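Dextranase (Pseudarthrobacter oxydans, PDB 6NZS) catalyses the endohydrolysis of (1->6)-alpha-D-glucosidic linkages in dextran, cutting the polysaccharide at internal positions. Local coordinates at residues N21-P25 with I59-K64; Y155-D160 with T169-N175; Q288-E292 with P337-S341. All coordinates share one frame. Numbering follows the deposited sequence.

Interaction 1 of 3, residues N21-P25 with I59-K64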
loop_
_atom_site.group_PDB
_atom_site.type_symbol
_atom_site.label_atom_id
_atom_site.label_comp_id
_atom_site.label_asym_id
_atom_site.label_seq_id
_atom_site.Cartn_x
_atom_site.Cartn_y
_atom_site.Cartn_z
ATOM N N ASN A 21 4.840 1.421 23.835
ATOM C CA ASN A 21 3.666 0.595 24.094
ATOM C C ASN A 21 3.597 -0.456 22.993
ATOM O O ASN A 21 3.335 -0.117 21.830
ATOM C CB ASN A 21 2.410 1.468 24.113
ATOM C CG ASN A 21 1.153 0.692 24.446
ATOM O OD1 ASN A 21 1.057 -0.508 24.186
ATOM N ND2 ASN A 21 0.157 1.391 24.999
ATOM N N THR A 22 3.820 -1.720 23.354
ATOM C CA THR A 22 3.722 -2.831 22.414
ATOM C C THR A 22 2.509 -3.707 22.671
ATOM O O THR A 22 2.380 -4.762 22.044
ATOM C CB THR A 22 4.982 -3.697 22.434
ATOM O OG1 THR A 22 5.234 -4.149 23.776
ATOM C CG2 THR A 22 6.186 -2.928 21.908
ATOM N N THR A 23 1.619 -3.307 23.581
ATOM C CA THR A 23 0.587 -4.206 24.079
ATOM C C THR A 23 -0.843 -3.726 23.900
ATOM O O THR A 23 -1.751 -4.559 23.959
ATOM C CB THR A 23 0.798 -4.517 25.573
ATOM O OG1 THR A 23 0.614 -3.324 26.337
ATOM C CG2 THR A 23 2.195 -5.073 25.828
ATOM N N GLY A 24 -1.082 -2.434 23.715
ATOM C CA GLY A 24 -2.437 -1.944 23.704
ATOM C C GLY A 24 -2.556 -0.581 23.065
ATOM O O GLY A 24 -1.576 0.000 22.587
ATOM N N PRO A 25 -3.777 -0.051 23.025
ATOM C CA PRO A 25 -3.993 1.250 22.385
ATOM C C PRO A 25 -3.330 2.356 23.182
ATOM O O PRO A 25 -3.293 2.324 24.414
ATOM C CB PRO A 25 -5.520 1.400 22.401
ATOM C CG PRO A 25 -5.965 0.531 23.534
ATOM C CD PRO A 25 -5.029 -0.644 23.523
ATOM N N ILE A 59 0.958 -1.310 15.517
ATOM C CA ILE A 59 0.857 -2.722 15.888
ATOM C C ILE A 59 -0.538 -3.218 15.529
ATOM O O ILE A 59 -1.478 -2.419 15.387
ATOM C CB ILE A 59 1.191 -2.958 17.384
ATOM C CG1 ILE A 59 0.087 -2.423 18.304
ATOM C CG2 ILE A 59 2.519 -2.323 17.735
ATOM C CD1 ILE A 59 0.320 -2.768 19.796
ATOM N N PRO A 60 -0.698 -4.533 15.342
ATOM C CA PRO A 60 -1.982 -5.073 14.869
ATOM C C PRO A 60 -3.122 -4.740 15.822
ATOM O O PRO A 60 -3.035 -4.981 17.030
ATOM C CB PRO A 60 -1.722 -6.585 14.796
ATOM C CG PRO A 60 -0.233 -6.694 14.590
ATOM C CD PRO A 60 0.353 -5.564 15.390
ATOM N N ARG A 61 -4.195 -4.179 15.265
ATOM C CA ARG A 61 -5.375 -3.748 16.015
ATOM C C ARG A 61 -5.061 -2.666 17.032
ATOM O O ARG A 61 -5.862 -2.420 17.937
ATOM C CB ARG A 61 -6.094 -4.909 16.728
ATOM C CG ARG A 61 -6.293 -6.145 15.900
ATOM C CD ARG A 61 -7.377 -7.039 16.522
ATOM N NE ARG A 61 -7.554 -8.247 15.731
ATOM C CZ ARG A 61 -6.880 -9.372 15.930
ATOM N NH1 ARG A 61 -6.010 -9.459 16.929
ATOM N NH2 ARG A 61 -7.088 -10.408 15.134
ATOM N N SER A 62 -3.894 -2.021 16.935
ATOM C CA SER A 62 -3.399 -1.172 18.016
ATOM C C SER A 62 -3.324 -1.915 19.348
ATOM O O SER A 62 -3.337 -1.284 20.403
ATOM C CB SER A 62 -4.188 0.142 18.173
ATOM O OG SER A 62 -3.584 1.211 17.457
ATOM N N GLY A 63 -3.240 -3.241 19.316
ATOM C CA GLY A 63 -3.183 -4.033 20.530
ATOM C C GLY A 63 -4.515 -4.230 21.210
ATOM O O GLY A 63 -4.560 -4.813 22.302
ATOM N N LYS A 64 -5.596 -3.762 20.602
ATOM C CA LYS A 64 -6.920 -3.918 21.178
ATOM C C LYS A 64 -7.429 -5.336 20.976
ATOM O O LYS A 64 -7.057 -6.031 20.025
ATOM C CB LYS A 64 -7.898 -2.937 20.530
ATOM C CG LYS A 64 -7.592 -1.490 20.853
ATOM C CD LYS A 64 -8.592 -0.564 20.187
ATOM C CE LYS A 64 -8.190 -0.274 18.754
ATOM N NZ LYS A 64 -9.181 0.607 18.067
#

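Interaction 2 of 3, residues Y155-D160 with T169-N175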
loop_
_atom_site.group_PDB
_atom_site.type_symbol
_atom_site.label_atom_id
_atom_site.label_comp_id
_atom_site.label_asym_id
_atom_site.label_seq_id
_atom_site.Cartn_x
_atom_site.Cartn_y
_atom_site.Cartn_z
ATOM N N TYR A 155 12.328 -13.180 10.515
ATOM C CA TYR A 155 11.647 -14.429 10.818
ATOM C C TYR A 155 11.051 -14.942 9.512
ATOM O O TYR A 155 10.914 -14.202 8.530
ATOM C CB TYR A 155 10.539 -14.237 11.878
ATOM C CG TYR A 155 9.270 -13.751 11.223
ATOM C CD1 TYR A 155 9.163 -12.435 10.791
ATOM C CD2 TYR A 155 8.215 -14.622 10.951
ATOM C CE1 TYR A 155 8.046 -11.988 10.131
ATOM C CE2 TYR A 155 7.095 -14.186 10.286
ATOM C CZ TYR A 155 7.011 -12.863 9.876
ATOM O OH TYR A 155 5.899 -12.420 9.204
ATOM N N THR A 156 10.663 -16.212 9.503
ATOM C CA THR A 156 10.003 -16.802 8.348
ATOM C C THR A 156 8.570 -17.150 8.713
ATOM O O THR A 156 8.321 -17.799 9.739
ATOM C CB THR A 156 10.757 -18.042 7.853
ATOM O OG1 THR A 156 12.079 -17.650 7.441
ATOM C CG2 THR A 156 10.021 -18.706 6.680
ATOM N N ALA A 157 7.630 -16.698 7.885
ATOM C CA ALA A 157 6.244 -17.132 7.993
ATOM C C ALA A 157 6.074 -18.442 7.235
ATOM O O ALA A 157 6.562 -18.579 6.105
ATOM C CB ALA A 157 5.318 -16.072 7.403
ATOM N N TYR A 158 5.394 -19.402 7.864
ATOM C CA TYR A 158 5.117 -20.707 7.275
ATOM C C TYR A 158 3.618 -20.940 7.162
ATOM O O TYR A 158 2.833 -20.411 7.946
ATOM C CB TYR A 158 5.682 -21.829 8.158
ATOM C CG TYR A 158 7.180 -21.805 8.265
ATOM C CD1 TYR A 158 7.810 -21.034 9.235
ATOM C CD2 TYR A 158 7.967 -22.550 7.401
ATOM C CE1 TYR A 158 9.192 -21.005 9.342
ATOM C CE2 TYR A 158 9.353 -22.525 7.501
ATOM C CZ TYR A 158 9.955 -21.744 8.463
ATOM O OH TYR A 158 11.336 -21.723 8.570
ATOM N N ASN A 159 3.229 -21.759 6.191
ATOM C CA ASN A 159 1.855 -22.224 6.079
ATOM C C ASN A 159 1.812 -23.615 6.693
ATOM O O ASN A 159 2.577 -24.496 6.288
ATOM C CB ASN A 159 1.393 -22.248 4.617
ATOM C CG ASN A 159 -0.092 -22.579 4.476
ATOM O OD1 ASN A 159 -0.675 -23.235 5.338
ATOM N ND2 ASN A 159 -0.702 -22.133 3.390
ATOM N N ASP A 160 0.964 -23.794 7.708
ATOM C CA ASP A 160 0.883 -25.097 8.368
ATOM C C ASP A 160 0.097 -26.134 7.572
ATOM O O ASP A 160 0.011 -27.298 8.000
ATOM C CB ASP A 160 0.393 -24.968 9.823
ATOM C CG ASP A 160 -1.091 -24.605 9.948
ATOM O OD1 ASP A 160 -1.832 -24.556 8.943
ATOM O OD2 ASP A 160 -1.520 -24.365 11.097
ATOM N N THR A 169 1.885 -19.521 10.448
ATOM C CA THR A 169 2.474 -19.778 11.752
ATOM C C THR A 169 3.962 -19.478 11.668
ATOM O O THR A 169 4.557 -19.481 10.586
ATOM C CB THR A 169 2.239 -21.239 12.168
ATOM O OG1 THR A 169 2.864 -21.490 13.433
ATOM C CG2 THR A 169 2.828 -22.179 11.126
ATOM N N THR A 170 4.565 -19.202 12.823
ATOM C CA THR A 170 6.013 -19.071 12.875
ATOM C C THR A 170 6.710 -20.400 13.116
ATOM O O THR A 170 7.944 -20.441 13.119
ATOM C CB THR A 170 6.446 -18.057 13.946
ATOM O OG1 THR A 170 5.923 -18.461 15.211
ATOM C CG2 THR A 170 5.931 -16.673 13.615
ATOM N N GLU A 171 5.950 -21.481 13.326
ATOM C CA GLU A 171 6.546 -22.801 13.513
ATOM C C GLU A 171 6.980 -23.365 12.166
ATOM O O GLU A 171 6.197 -23.389 11.210
ATOM C CB GLU A 171 5.569 -23.763 14.214
ATOM C CG GLU A 171 4.308 -24.116 13.439
ATOM C CD GLU A 171 3.491 -25.271 14.023
ATOM O OE1 GLU A 171 2.587 -25.789 13.300
ATOM O OE2 GLU A 171 3.745 -25.639 15.202
ATOM N N ALA A 172 8.235 -23.806 12.089
ATOM C CA ALA A 172 8.818 -24.318 10.853
ATOM C C ALA A 172 8.567 -25.805 10.622
ATOM O O ALA A 172 8.427 -26.230 9.468
ATOM C CB ALA A 172 10.334 -24.100 10.874
ATOM N N GLU A 173 8.524 -26.610 11.683
ATOM C CA GLU A 173 8.622 -28.059 11.536
ATOM C C GLU A 173 7.432 -28.623 10.770
ATOM O O GLU A 173 6.283 -28.470 11.190
ATOM C CB GLU A 173 8.706 -28.701 12.920
ATOM C CG GLU A 173 8.703 -30.223 12.907
ATOM C CD GLU A 173 10.057 -30.798 12.554
ATOM O OE1 GLU A 173 11.050 -30.037 12.588
ATOM O OE2 GLU A 173 10.132 -32.008 12.247
ATOM N N GLY A 174 7.715 -29.283 9.647
ATOM C CA GLY A 174 6.688 -29.909 8.843
ATOM C C GLY A 174 5.834 -28.961 8.038
ATOM O O GLY A 174 4.866 -29.402 7.407
ATOM N N ASN A 175 6.162 -27.674 8.031
ATOM C CA ASN A 175 5.346 -26.659 7.378
ATOM C C ASN A 175 6.060 -26.135 6.133
ATOM O O ASN A 175 7.189 -26.519 5.829
ATOM C CB ASN A 175 5.006 -25.553 8.378
ATOM C CG ASN A 175 4.169 -26.060 9.533
ATOM O OD1 ASN A 175 3.384 -26.998 9.380
ATOM N ND2 ASN A 175 4.313 -25.432 10.686
HETATM O O HOH W 1 9.456 -18.356 12.073
HETATM O O HOH W 2 0.143 -24.905 13.325
#

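Interaction 3 of 3, residues Q288-E292 with P337-S341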
loop_
_atom_site.group_PDB
_atom_site.type_symbol
_atom_site.label_atom_id
_atom_site.label_comp_id
_atom_site.label_asym_id
_atom_site.label_seq_id
_atom_site.Cartn_x
_atom_site.Cartn_y
_atom_site.Cartn_z
ATOM N N GLN A 288 -7.940 4.548 16.238
ATOM C CA GLN A 288 -9.025 4.570 17.218
ATOM C C GLN A 288 -10.279 3.860 16.733
ATOM O O GLN A 288 -11.157 3.568 17.553
ATOM C CB GLN A 288 -9.374 6.006 17.624
ATOM C CG GLN A 288 -8.190 6.775 18.178
ATOM C CD GLN A 288 -8.522 8.202 18.598
ATOM O OE1 GLN A 288 -9.100 8.966 17.833
ATOM N NE2 GLN A 288 -8.135 8.566 19.810
ATOM N N TYR A 289 -10.385 3.562 15.443
ATOM C CA TYR A 289 -11.585 2.950 14.894
ATOM C C TYR A 289 -11.490 1.432 14.964
ATOM O O TYR A 289 -10.431 0.851 14.713
ATOM C CB TYR A 289 -11.800 3.379 13.440
ATOM C CG TYR A 289 -11.944 4.875 13.252
ATOM C CD1 TYR A 289 -13.013 5.563 13.813
ATOM C CD2 TYR A 289 -11.017 5.593 12.511
ATOM C CE1 TYR A 289 -13.150 6.925 13.654
ATOM C CE2 TYR A 289 -11.148 6.952 12.335
ATOM C CZ TYR A 289 -12.215 7.614 12.910
ATOM O OH TYR A 289 -12.328 8.977 12.737
ATOM N N VAL A 290 -12.612 0.800 15.311
ATOM C CA VAL A 290 -12.709 -0.653 15.272
ATOM C C VAL A 290 -12.710 -1.124 13.821
ATOM O O VAL A 290 -13.094 -0.386 12.901
ATOM C CB VAL A 290 -13.985 -1.099 16.015
ATOM C CG1 VAL A 290 -15.239 -0.670 15.248
ATOM C CG2 VAL A 290 -13.992 -2.599 16.253
ATOM N N TYR A 291 -12.257 -2.359 13.606
ATOM C CA TYR A 291 -12.398 -3.000 12.304
ATOM C C TYR A 291 -13.837 -2.886 11.833
ATOM O O TYR A 291 -14.769 -3.172 12.587
ATOM C CB TYR A 291 -12.056 -4.482 12.441
ATOM C CG TYR A 291 -12.240 -5.319 11.191
ATOM C CD1 TYR A 291 -11.573 -5.007 10.011
ATOM C CD2 TYR A 291 -13.066 -6.442 11.200
ATOM C CE1 TYR A 291 -11.719 -5.787 8.882
ATOM C CE2 TYR A 291 -13.220 -7.227 10.077
ATOM C CZ TYR A 291 -12.545 -6.905 8.914
ATOM O OH TYR A 291 -12.700 -7.697 7.795
ATOM N N GLU A 292 -14.013 -2.474 10.577
ATOM C CA GLU A 292 -15.344 -2.342 9.979
ATOM C C GLU A 292 -16.240 -1.440 10.826
ATOM O O GLU A 292 -17.430 -1.713 11.018
ATOM C CB GLU A 292 -15.993 -3.706 9.720
ATOM C CG GLU A 292 -15.547 -4.393 8.432
ATOM C CD GLU A 292 -16.242 -5.727 8.202
ATOM O OE1 GLU A 292 -16.518 -6.432 9.195
ATOM O OE2 GLU A 292 -16.515 -6.071 7.032
ATOM N N PRO A 337 -5.621 1.801 8.945
ATOM C CA PRO A 337 -7.010 1.967 8.514
ATOM C C PRO A 337 -7.881 0.849 9.067
ATOM O O PRO A 337 -7.433 -0.303 9.197
ATOM C CB PRO A 337 -6.910 1.889 6.984
ATOM C CG PRO A 337 -5.692 1.073 6.734
ATOM C CD PRO A 337 -4.734 1.439 7.824
ATOM N N PRO A 338 -9.136 1.153 9.417
ATOM C CA PRO A 338 -10.080 0.108 9.836
ATOM C C PRO A 338 -10.829 -0.538 8.679
ATOM O O PRO A 338 -11.538 -1.538 8.897
ATOM C CB PRO A 338 -11.062 0.892 10.717
ATOM C CG PRO A 338 -11.116 2.247 10.057
ATOM C CD PRO A 338 -9.688 2.509 9.600
ATOM N N TYR A 339 -10.680 -0.004 7.467
ATOM C CA TYR A 339 -11.403 -0.458 6.279
ATOM C C TYR A 339 -10.652 0.079 5.055
ATOM O O TYR A 339 -9.449 0.337 5.138
ATOM C CB TYR A 339 -12.880 -0.017 6.379
ATOM C CG TYR A 339 -13.836 -0.793 5.492
ATOM C CD1 TYR A 339 -14.053 -2.148 5.694
ATOM C CD2 TYR A 339 -14.523 -0.164 4.458
ATOM C CE1 TYR A 339 -14.932 -2.862 4.892
ATOM C CE2 TYR A 339 -15.406 -0.869 3.650
ATOM C CZ TYR A 339 -15.605 -2.217 3.874
ATOM O OH TYR A 339 -16.481 -2.937 3.082
ATOM N N HIS A 340 -11.358 0.266 3.938
ATOM C CA HIS A 340 -10.694 0.750 2.728
ATOM C C HIS A 340 -10.069 2.120 2.969
ATOM O O HIS A 340 -10.612 2.959 3.695
ATOM C CB HIS A 340 -11.679 0.901 1.564
ATOM C CG HIS A 340 -12.383 -0.359 1.175
ATOM N ND1 HIS A 340 -13.402 -0.372 0.245
ATOM C CD2 HIS A 340 -12.224 -1.640 1.576
ATOM C CE1 HIS A 340 -13.844 -1.608 0.098
ATOM N NE2 HIS A 340 -13.149 -2.396 0.897
ATOM N N SER A 341 -8.932 2.358 2.301
ATOM C CA SER A 341 -8.211 3.617 2.476
ATOM C C SER A 341 -8.906 4.789 1.790
ATOM O O SER A 341 -8.924 5.899 2.330
ATOM C CB SER A 341 -6.772 3.485 1.957
ATOM O OG SER A 341 -6.729 3.200 0.554
#

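Interaction 1 of 3, residues N21-P25 with I59-K64
The side chain of Ile59 lies against the backbone of the 21-25 loop, its CD1 3.6 Å from Thr22 O and 4.0 Å from Thr23 N, so a methyl group meets peptide atoms rather than another side chain. Within that loop Asn21 OD1 accepts from Thr23 N and from Gly24 N, each at 2.9 Å, forming an Asx turn and an Asx motif. Opposite it, three successive i to i+3 backbone bonds, beginning with Ser62 N to Ile59 O at 2.9 Å, coil the 59-64 segment, and Arg61, Ser62 and Gly63 all have positive phi. Both loops belong to the N-terminal Ig-like region of this family 49 glycosidase, following strands 18-20 and 51-58. They come so close at Gly24 and Gly63, whose CA atoms are 3.9 Å apart, that a CB on Gly63 would collide with Gly24 CA. Carbonyls also crowd here, Gly24 O lying 3.1 Å from Ser62 O, both acceptors; Arg32 hydrogen-bonds Gly24 O and Asn21 O and, weakly, Ser62 O. Further along, Pro25 CG packs on Lys64 CG at 3.7 Å, while Lys64 NZ bonds Glu287 O and Ser62 OG bonds Glu336, both just beyond strands of the beta-solenoid.

Interaction 2 of 3, residues Y155-D160 with T169-N175
A beta-hairpin joins strand 154-159 to the short strand 168-169, and the chain then passes over Tyr158 to become strand 176-192, which pairs with strand 154-159 as well, all within the Ig-like region. Between the two segments the pairing is a single antiparallel hydrogen-bonded pair, Tyr158 with Thr169: Tyr158 N to Thr169 O and Thr169 N to Tyr158 O, both 2.8 Å. Tyr158, with chi1 m, presents a ring face to the crossing loop, where a type II turn runs from Ala172 to Asn175; Ala172 CA stands 3.6 Å from the ring centroid and only 7° off its normal, a CH-pi contact, with Ala172 CB 3.4 Å from Tyr158 CZ. Thr169 adopts t, which lets OG1 accept from Glu171 N at 3.1 Å in an ST turn, while CG2 reaches Tyr158 CB at 4.1 Å and Asp160 CB at 3.9 Å. Asn175, in m, points its CA-to-CB bond toward the strand; its ND2 donates to Glu171 O at 2.8 Å and Glu171 OE1 at 3.2 Å, bracing the loop from within, and its OD1 lies 3.3 Å from Asp160 CA. On the Phe77 side, Tyr155 in the p rotamer meets Thr170, CD2 to CG2 at 4.1 Å, and bonds Glu181 through OH. Asp160 OD1 turns to Ser162 and to the backbone of Lys167, whereas a water bridges Asp160 OD2, at 2.8 Å, and Glu171 OE1, at 2.6 Å.

Interaction 3 of 3, residues Q288-E292 with P337-S341
Following strand 325-335, the chain runs extended through Pro337 and delivers its main contact one residue later. The ring of Pro338 packs against the 288-292 loop, with CG 3.6 Å from Tyr289 CB and CB 3.2 Å from Val290 O, so that one small apolar ring meets both a side chain and a peptide carbonyl. Its own carbonyl supplies the polar part: Glu292 N donates to Pro338 O at 3.1 Å and a nearly straight 174°, and Tyr291 CD1 comes to 3.6 Å from the same oxygen. Positive phi at Glu292 bends the opposing loop just where this bond forms. Next, Tyr339 swings its ring to the aliphatic part of Glu292, CD1 to CG at 3.8 Å, while the carboxylate of Glu292 forms a salt bridge with Lys71. His340 lies beyond reach of the loop, its ring meeting that of His309, and Ser341 leads into strand 342-346 with backbone bonds to Leu316 and Asp369. Strands 283-285 and 325-335, which precede the two loops, are parallel partners in one sheet. Stacking of turns that leave neighbouring strands in this way belongs to the parallel beta-helix, the solenoid fold of pectate-lyase-like enzymes.

How the interactions relate
The three contacts illustrate how chemistry follows position. Interaction 3 is a buried contact of two loops that follow neighbouring solenoid strands, combining proline packing with a single backbone bond. Interactions 1 and 2 are only partly buried and both lie in the Ig-like region, about 10 Å apart at their nearest atoms. Interaction 2 has true strand pairing, a CH-pi contact and bridging waters, whereas interaction 1 brings two loops together by packing, with Arg32 bonding the first and only weakly the second. Interactions 1 and 3 touch, with Lys64 NZ 3.6 Å from Tyr289 O, so the Ig-like loops rest beside the solenoid turns. Interaction 2 lies about 18 Å from interaction 3 (nearest atoms).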